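Local structure of putative TRAP PERIPLASMIC SOLUTE BINDING PROTEIN (Haemophilus influenzae, 4PBQ) at residues N33-P38 with M210-D214; L155-F161 with F294-M298. The protein binds L-gulonate in the crystal and probably serves as the periplasmic solute-binding component of a TRAP transport system. All coordinates share one frame; numbering follows the deposited sequence.

Interaction 1 joins the loop between strand 25-30 and helix 38-54 to helix 209-214, close to the bound L-gulonate; interaction 2 packs the loop between strands 136-151 and 165-168 against helix 292-312, near the periphery of the chain. Their centres lie 28 Å apart, and their nearest atoms about 11 Å, so the two do not touch. Along the chain the segments alternate: 33-38, 155-161, 210-214, 294-298. Strand 136-151 belongs to the surroundings of both, backing His37 through Asn144 and Phe161 through Ile149. Interaction 1 probably spans the cleft between the two lobes, as in other solute-binding proteins of this family, whereas interaction 2 is packing remote from it.

Interaction 1. Residues N33-P38 with M210-D214; sequences NSDIHP and MLIKD
Two waters link Ser34 to Asp214 and carry the polar part of this contact. Water 1 donates to Asn33 OD1 at 2.7 Å and to Asp214 OD2 at 2.9 Å, while accepting from the backbone N of Ser34. Water 2 donates to the backbone O of Asp214 and is also hydrogen-bonded to Ser34 OG, 2.7 Å away. The same hydroxyl oxygen receives the N-H of Ile36 in an almost straight bond, an ST turn inside the type I beta turn Ser34-His37. With chi1 at 163°, OG lies anti to the Ser34 backbone N, where it can serve both partners.

Direct contacts meet both carboxylate oxygens. His37 turns its ring edge to Asp214, CD2 lying 3.3 Å from OD2, with ring and carboxylate planes nearly perpendicular (89°). Ile36 CD1 comes within 3.2 Å of Asp214 OD1, the other carboxylate oxygen, the two side chains running antiparallel past one another. Asn33 ND2 sits over the centre of one His37 face and Pro38 CD over the opposite face, toward its rim, holding the imidazole between them; its ND1 is hydrogen-bonded to Ser39 OG.

Apolar contact centres on selenomethionine Met210, whose SE packs against Pro38 CG at 3.5 Å. The chain bends at chi3 (-76°), bringing CE to 3.8 Å from His37 NE2. Leu211 CD2 also packs against Asn33 OD1, their side chains crossing at a slant, and the Leu211 side chain is about 6 Å from the bound L-gulonate.

Helix 209-214 and the loop leading into helix 38-54 therefore face each other beside the ligand, as expected for the closed, ligand-bound form of a two-lobed solute-binding protein. Across the contact Asn33 OD1, Ser34 OG and Asp214 OD2 are bridged by water and not by direct bonds, consistent with an interface that forms on closure.

Interaction 2. Residues L155-F161 with F294-M298; sequences LEKFDDF and FKNDM
The ring of Phe294 lies against the backbone of Glu156 and Lys157, its CD2 3.3 Å from Glu156 C and one face over Lys157 C. CE of selenomethionine Met298 sits over the centre of the opposite face, sandwiching the ring between loop and helix. A chi1 of -172° sets Phe294 CG anti to its own backbone N and carries the ring out to the loop.

Phe161 adds an aromatic contact, CZ to CZ of Phe294 at 3.7 Å, the planes inclined at 52°. Met298 SE lies at the edge of the Phe161 ring, 3.9 Å from CZ, a Met-aromatic contact.

This packing joins the loop leading into strand 165-168 to the early turns of helix 292-312, beside strand 223-225 of the mixed sheet, whose Ile225 also touches Phe294.

Phe158 lays CB 3.8 Å from Asp297 OD2, and water 3 joins the same two residues by accepting from Phe158 N and donating to OD2. Within the loop, Asp160 OD2 takes the Glu156 N-H on its anti lone pair at 2.9 Å, and OD1 forms a salt bridge to Lys157 NZ at 2.8 Å.

Interaction 1. Residues N33-P38 with M210-D214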
ATOM      1  N   ASN A  33       0.735  -7.825  -5.551  1.00  8.05           N
ATOM      2  CA  ASN A  33       1.505  -8.669  -4.654  1.00  7.01           C
ATOM      3  C   ASN A  33       1.635 -10.134  -5.127  1.00  8.66           C
ATOM      4  O   ASN A  33       0.942 -10.568  -6.046  1.00  5.89           O
ATOM      5  CB  ASN A  33       0.943  -8.560  -3.221  1.00  6.72           C
ATOM      6  CG  ASN A  33       1.497  -7.341  -2.467  1.00  9.16           C
ATOM      7  OD1 ASN A  33       2.701  -7.113  -2.444  1.00  9.80           O
ATOM      8  ND2 ASN A  33       0.628  -6.589  -1.850  1.00  8.45           N
ATOM      9  N   SER A  34       2.575 -10.862  -4.512  1.00  9.66           N
ATOM     10  CA  SER A  34       2.810 -12.269  -4.770  1.00 10.55           C
ATOM     11  C   SER A  34       1.644 -13.137  -4.315  1.00  7.53           C
ATOM     12  O   SER A  34       0.873 -12.749  -3.449  1.00  9.21           O
ATOM     13  CB  SER A  34       4.067 -12.689  -3.997  1.00 10.70           C
ATOM     14  OG  SER A  34       4.171 -14.061  -3.858  1.00 18.34           O
ATOM     15  N   ASP A  35       1.545 -14.333  -4.882  1.00  7.12           N
ATOM     16  CA  ASP A  35       0.534 -15.276  -4.407  1.00  9.72           C
ATOM     17  C   ASP A  35       0.788 -15.838  -3.022  1.00 13.27           C
ATOM     18  O   ASP A  35      -0.067 -16.549  -2.479  1.00 13.08           O
ATOM     19  CB  ASP A  35       0.289 -16.373  -5.426  1.00  8.65           C
ATOM     20  CG  ASP A  35       1.472 -17.320  -5.622  1.00 21.70           C
ATOM     21  OD1 ASP A  35       2.518 -17.208  -4.973  1.00 17.39           O
ATOM     22  OD2 ASP A  35       1.325 -18.229  -6.451  1.00 24.15           O
ATOM     23  N   ILE A  36       1.939 -15.525  -2.424  1.00 11.93           N
ATOM     24  CA  ILE A  36       2.159 -15.905  -1.037  1.00 10.92           C
ATOM     25  C   ILE A  36       2.177 -14.701  -0.100  1.00 12.03           C
ATOM     26  O   ILE A  36       2.460 -14.828   1.093  1.00 11.42           O
ATOM     27  CB  ILE A  36       3.402 -16.799  -0.834  1.00 13.39           C
ATOM     28  CG1 ILE A  36       4.653 -16.189  -1.451  1.00 14.55           C
ATOM     29  CG2 ILE A  36       3.147 -18.176  -1.430  1.00 20.89           C
ATOM     30  CD1 ILE A  36       5.128 -14.957  -0.748  1.00 19.20           C
ATOM     31  N   HIS A  37       1.848 -13.528  -0.634  1.00  7.98           N
ATOM     32  CA  HIS A  37       1.627 -12.376   0.239  1.00  8.00           C
ATOM     33  C   HIS A  37       0.397 -12.646   1.135  1.00  7.12           C
ATOM     34  O   HIS A  37      -0.590 -13.268   0.697  1.00  8.07           O
ATOM     35  CB  HIS A  37       1.434 -11.103  -0.612  1.00  9.31           C
ATOM     36  CG  HIS A  37       1.487  -9.842   0.179  1.00  7.09           C
ATOM     37  ND1 HIS A  37       0.358  -9.239   0.684  1.00  8.64           N
ATOM     38  CD2 HIS A  37       2.532  -9.063   0.548  1.00  8.35           C
ATOM     39  CE1 HIS A  37       0.706  -8.141   1.329  1.00 10.44           C
ATOM     40  NE2 HIS A  37       2.016  -8.023   1.275  1.00  7.91           N
ATOM     41  N   PRO A  38       0.410 -12.142   2.374  1.00  7.14           N
ATOM     42  CA  PRO A  38      -0.788 -12.353   3.221  1.00  7.99           C
ATOM     43  C   PRO A  38      -2.131 -11.904   2.637  1.00  8.30           C
ATOM     44  O   PRO A  38      -3.159 -12.528   2.898  1.00  8.83           O
ATOM     45  CB  PRO A  38      -0.450 -11.554   4.487  1.00  8.00           C
ATOM     46  CG  PRO A  38       1.056 -11.707   4.595  1.00 14.59           C
ATOM     47  CD  PRO A  38       1.522 -11.572   3.146  1.00  9.18           C
HETATM   48  N   MSE A 210       7.675  -7.077   3.357  1.00  7.40           N
HETATM   49  CA  MSE A 210       7.178  -8.275   2.698  1.00  7.68           C
HETATM   50  C   MSE A 210       7.315  -8.187   1.198  1.00  9.09           C
HETATM   51  O   MSE A 210       7.695  -9.175   0.568  1.00  8.76           O
HETATM   52  CB  MSE A 210       5.738  -8.621   3.093  1.00  8.86           C
HETATM   53  CG  MSE A 210       5.612  -8.942   4.567  1.00 10.00           C
HETATM   54 SE   MSE A 210       3.844  -9.597   5.054  0.97 14.50          SE
HETATM   55  CE  MSE A 210       2.882  -7.923   5.009  1.00 14.48           C
ATOM     56  N   LEU A 211       7.065  -7.015   0.615  1.00  7.74           N
ATOM     57  CA  LEU A 211       7.304  -6.838  -0.807  1.00  8.93           C
ATOM     58  C   LEU A 211       8.779  -7.073  -1.182  1.00  8.31           C
ATOM     59  O   LEU A 211       9.093  -7.736  -2.171  1.00  7.25           O
ATOM     60  CB  LEU A 211       6.842  -5.434  -1.232  1.00  7.72           C
ATOM     61  CG  LEU A 211       6.851  -5.008  -2.701  1.00 14.55           C
ATOM     62  CD1 LEU A 211       8.244  -4.796  -3.304  1.00 10.57           C
ATOM     63  CD2 LEU A 211       6.060  -5.970  -3.504  1.00 18.55           C
ATOM     64  N   ILE A 212       9.695  -6.516  -0.398  1.00  7.16           N
ATOM     65  CA  ILE A 212      11.117  -6.686  -0.644  1.00  7.49           C
ATOM     66  C   ILE A 212      11.525  -8.163  -0.676  1.00  7.71           C
ATOM     67  O   ILE A 212      12.329  -8.570  -1.510  1.00  9.97           O
ATOM     68  CB  ILE A 212      11.913  -5.877   0.386  1.00  7.19           C
ATOM     69  CG1 ILE A 212      11.686  -4.401   0.092  1.00  9.63           C
ATOM     70  CG2 ILE A 212      13.403  -6.211   0.327  1.00 10.51           C
ATOM     71  CD1 ILE A 212      12.243  -3.465   1.161  1.00  9.54           C
ATOM     72  N   LYS A 213      10.926  -8.992   0.180  1.00  7.88           N
ATOM     73  CA  LYS A 213      11.231 -10.417   0.132  1.00  8.11           C
ATOM     74  C   LYS A 213      10.514 -11.073  -1.045  1.00  8.20           C
ATOM     75  O   LYS A 213      11.134 -11.809  -1.819  1.00  9.26           O
ATOM     76  CB  LYS A 213      10.810 -11.141   1.405  1.00  9.62           C
ATOM     77  CG  LYS A 213      11.264 -12.609   1.405  1.00 13.91           C
ATOM     78  CD  LYS A 213      10.620 -13.450   2.484  1.00 13.95           C
ATOM     79  CE  LYS A 213      10.964 -14.902   2.241  1.00 12.66           C
ATOM     80  NZ  LYS A 213      10.318 -15.869   3.198  1.00 16.53           N
ATOM     81  N   ASP A 214       9.195 -10.859  -1.116  1.00 10.94           N
ATOM     82  CA  ASP A 214       8.333 -11.630  -2.030  1.00  8.28           C
ATOM     83  C   ASP A 214       8.786 -11.386  -3.468  1.00  9.19           C
ATOM     84  O   ASP A 214       8.717 -12.276  -4.309  1.00 11.76           O
ATOM     85  CB  ASP A 214       6.890 -11.150  -1.939  1.00  8.50           C
ATOM     86  CG  ASP A 214       6.178 -11.519  -0.620  1.00 16.04           C
ATOM     87  OD1 ASP A 214       6.688 -12.313   0.201  1.00 14.02           O
ATOM     88  OD2 ASP A 214       5.047 -10.986  -0.439  1.00 19.12           O
TER
HETATM   89  O   HOH W   1       4.326  -9.313  -2.726  1.00  8.48           O
HETATM   90  O   HOH W   2       6.835 -14.506  -3.996  1.00 16.87           O

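Interaction 2. Residues L155-F161 with F294-M298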
ATOM      1  N   LEU A 155      23.119   3.531   4.096  1.00 16.62           N
ATOM      2  CA  LEU A 155      22.561   4.794   4.558  1.00 21.03           C
ATOM      3  C   LEU A 155      22.375   4.749   6.074  1.00 19.40           C
ATOM      4  O   LEU A 155      21.578   3.960   6.580  1.00 19.58           O
ATOM      5  CB  LEU A 155      21.212   5.072   3.883  1.00 18.47           C
ATOM      6  CG  LEU A 155      21.165   4.886   2.363  1.00 18.27           C
ATOM      7  CD1 LEU A 155      19.721   4.937   1.895  1.00 20.34           C
ATOM      8  CD2 LEU A 155      22.019   5.955   1.656  1.00 16.58           C
ATOM      9  N   GLU A 156      23.093   5.596   6.811  1.00 18.97           N
ATOM     10  CA  GLU A 156      22.970   5.578   8.269  1.00 23.96           C
ATOM     11  C   GLU A 156      22.915   6.973   8.880  1.00 24.02           C
ATOM     12  O   GLU A 156      22.846   7.118  10.098  1.00 23.59           O
ATOM     13  CB  GLU A 156      24.099   4.747   8.903  1.00 29.11           C
ATOM     14  CG  GLU A 156      25.490   5.223   8.576  1.00 32.90           C
ATOM     15  CD  GLU A 156      26.562   4.138   8.778  1.00 42.53           C
ATOM     16  OE1 GLU A 156      27.668   4.298   8.223  1.00 42.86           O
ATOM     17  OE2 GLU A 156      26.309   3.139   9.485  1.00 35.57           O
ATOM     18  N   LYS A 157      22.920   7.991   8.025  1.00 19.73           N
ATOM     19  CA  LYS A 157      22.740   9.359   8.479  1.00 20.93           C
ATOM     20  C   LYS A 157      22.171  10.173   7.325  1.00 16.66           C
ATOM     21  O   LYS A 157      22.256   9.774   6.166  1.00 17.50           O
ATOM     22  CB  LYS A 157      24.069   9.957   8.964  1.00 22.73           C
ATOM     23  CG  LYS A 157      25.113  10.092   7.875  1.00 22.16           C
ATOM     24  CD  LYS A 157      26.444  10.610   8.408  1.00 27.25           C
ATOM     25  CE  LYS A 157      27.508  10.627   7.311  1.00 29.02           C
ATOM     26  NZ  LYS A 157      27.893   9.249   6.825  1.00 29.83           N
ATOM     27  N   PHE A 158      21.588  11.313   7.644  1.00 19.25           N
ATOM     28  CA  PHE A 158      20.809  12.056   6.671  1.00 18.17           C
ATOM     29  C   PHE A 158      21.671  12.478   5.489  1.00 18.20           C
ATOM     30  O   PHE A 158      21.206  12.465   4.348  1.00 18.32           O
ATOM     31  CB  PHE A 158      20.156  13.246   7.357  1.00 19.34           C
ATOM     32  CG  PHE A 158      19.131  13.947   6.525  1.00 17.72           C
ATOM     33  CD1 PHE A 158      17.840  13.431   6.405  1.00 20.72           C
ATOM     34  CD2 PHE A 158      19.442  15.111   5.866  1.00 19.80           C
ATOM     35  CE1 PHE A 158      16.889  14.096   5.656  1.00 17.71           C
ATOM     36  CE2 PHE A 158      18.494  15.782   5.116  1.00 25.16           C
ATOM     37  CZ  PHE A 158      17.229  15.279   5.006  1.00 17.53           C
ATOM     38  N   ASP A 159      22.927  12.832   5.744  1.00 17.33           N
ATOM     39  CA  ASP A 159      23.816  13.247   4.665  1.00 18.54           C
ATOM     40  C   ASP A 159      24.057  12.138   3.630  1.00 19.21           C
ATOM     41  O   ASP A 159      24.459  12.428   2.504  1.00 20.78           O
ATOM     42  CB  ASP A 159      25.148  13.787   5.206  1.00 22.09           C
ATOM     43  CG  ASP A 159      24.998  15.149   5.868  1.00 36.50           C
ATOM     44  OD1 ASP A 159      24.056  15.885   5.513  1.00 37.24           O
ATOM     45  OD2 ASP A 159      25.815  15.481   6.745  1.00 43.59           O
ATOM     46  N   ASP A 160      23.788  10.883   3.989  1.00 17.85           N
ATOM     47  CA  ASP A 160      24.046   9.787   3.066  1.00 17.32           C
ATOM     48  C   ASP A 160      23.039   9.774   1.914  1.00 21.07           C
ATOM     49  O   ASP A 160      23.295   9.174   0.886  1.00 16.84           O
ATOM     50  CB  ASP A 160      24.015   8.433   3.787  1.00 18.85           C
ATOM     51  CG  ASP A 160      25.176   8.246   4.764  1.00 24.80           C
ATOM     52  OD1 ASP A 160      26.188   8.966   4.658  1.00 22.56           O
ATOM     53  OD2 ASP A 160      25.072   7.347   5.633  1.00 20.55           O
ATOM     54  N   PHE A 161      21.899  10.437   2.079  1.00 14.36           N
ATOM     55  CA  PHE A 161      20.913  10.540   1.000  1.00 16.35           C
ATOM     56  C   PHE A 161      21.417  11.329  -0.215  1.00 16.64           C
ATOM     57  O   PHE A 161      20.912  11.129  -1.339  1.00 17.17           O
ATOM     58  CB  PHE A 161      19.663  11.236   1.517  1.00 13.00           C
ATOM     59  CG  PHE A 161      18.820  10.396   2.431  1.00 13.23           C
ATOM     60  CD1 PHE A 161      18.697   9.023   2.246  1.00 14.36           C
ATOM     61  CD2 PHE A 161      18.140  10.984   3.480  1.00 18.58           C
ATOM     62  CE1 PHE A 161      17.907   8.272   3.093  1.00 15.14           C
ATOM     63  CE2 PHE A 161      17.332  10.219   4.316  1.00 14.95           C
ATOM     64  CZ  PHE A 161      17.221   8.889   4.123  1.00 14.24           C
ATOM     65  N   PHE A 294      19.266  10.178  13.079  1.00 18.95           N
ATOM     66  CA  PHE A 294      18.898   9.947  11.680  1.00 22.62           C
ATOM     67  C   PHE A 294      17.371   9.988  11.562  1.00 18.99           C
ATOM     68  O   PHE A 294      16.800  10.622  10.660  1.00 18.26           O
ATOM     69  CB  PHE A 294      19.464   8.592  11.244  1.00 19.00           C
ATOM     70  CG  PHE A 294      19.332   8.292   9.759  1.00 18.20           C
ATOM     71  CD1 PHE A 294      18.909   9.248   8.855  1.00 16.74           C
ATOM     72  CD2 PHE A 294      19.629   7.017   9.288  1.00 19.65           C
ATOM     73  CE1 PHE A 294      18.790   8.927   7.504  1.00 18.80           C
ATOM     74  CE2 PHE A 294      19.507   6.690   7.945  1.00 14.78           C
ATOM     75  CZ  PHE A 294      19.106   7.643   7.054  1.00 18.41           C
ATOM     76  N   LYS A 295      16.716   9.298  12.486  1.00 21.02           N
ATOM     77  CA  LYS A 295      15.267   9.327  12.622  1.00 18.74           C
ATOM     78  C   LYS A 295      14.703  10.744  12.729  1.00 17.23           C
ATOM     79  O   LYS A 295      13.781  11.127  12.022  1.00 15.06           O
ATOM     80  CB  LYS A 295      14.887   8.596  13.897  1.00 26.14           C
ATOM     81  CG  LYS A 295      13.680   7.744  13.814  1.00 34.97           C
ATOM     82  CD  LYS A 295      14.061   6.280  14.043  1.00 44.20           C
ATOM     83  CE  LYS A 295      13.286   5.654  15.189  1.00 45.62           C
ATOM     84  NZ  LYS A 295      14.032   5.651  16.472  1.00 45.48           N
ATOM     85  N   ASN A 296      15.228  11.516  13.667  1.00 17.27           N
ATOM     86  CA  ASN A 296      14.729  12.848  13.873  1.00 18.03           C
ATOM     87  C   ASN A 296      14.971  13.732  12.661  1.00 18.09           C
ATOM     88  O   ASN A 296      14.135  14.549  12.315  1.00 17.98           O
ATOM     89  CB  ASN A 296      15.395  13.465  15.091  1.00 20.46           C
ATOM     90  CG  ASN A 296      14.946  12.826  16.380  1.00 30.11           C
ATOM     91  OD1 ASN A 296      13.876  12.223  16.446  1.00 34.66           O
ATOM     92  ND2 ASN A 296      15.756  12.969  17.425  1.00 37.15           N
ATOM     93  N   ASP A 297      16.123  13.580  12.022  1.00 15.94           N
ATOM     94  CA  ASP A 297      16.405  14.363  10.834  1.00 15.76           C
ATOM     95  C   ASP A 297      15.396  14.048   9.724  1.00 15.89           C
ATOM     96  O   ASP A 297      14.977  14.952   9.009  1.00 15.52           O
ATOM     97  CB  ASP A 297      17.812  14.094  10.325  1.00 17.97           C
ATOM     98  CG  ASP A 297      18.884  14.803  11.126  1.00 22.00           C
ATOM     99  OD1 ASP A 297      18.571  15.704  11.938  1.00 20.13           O
ATOM    100  OD2 ASP A 297      20.056  14.452  10.919  1.00 22.56           O
HETATM  101  N   MSE A 298      15.027  12.779   9.564  1.00 17.87           N
HETATM  102  CA  MSE A 298      14.052  12.401   8.530  1.00 13.23           C
HETATM  103  C   MSE A 298      12.663  12.976   8.859  1.00 14.17           C
HETATM  104  O   MSE A 298      11.945  13.493   7.973  1.00 13.18           O
HETATM  105  CB  MSE A 298      13.986  10.880   8.389  1.00 13.30           C
HETATM  106  CG  MSE A 298      15.194  10.276   7.692  1.00 14.76           C
HETATM  107 SE   MSE A 298      14.891   8.401   7.226  0.99 15.18          SE
HETATM  108  CE  MSE A 298      15.423   7.574   8.881  1.00 18.48           C
TER
HETATM  109  O   HOH W   3      21.301  11.993  10.418  1.00 21.44           O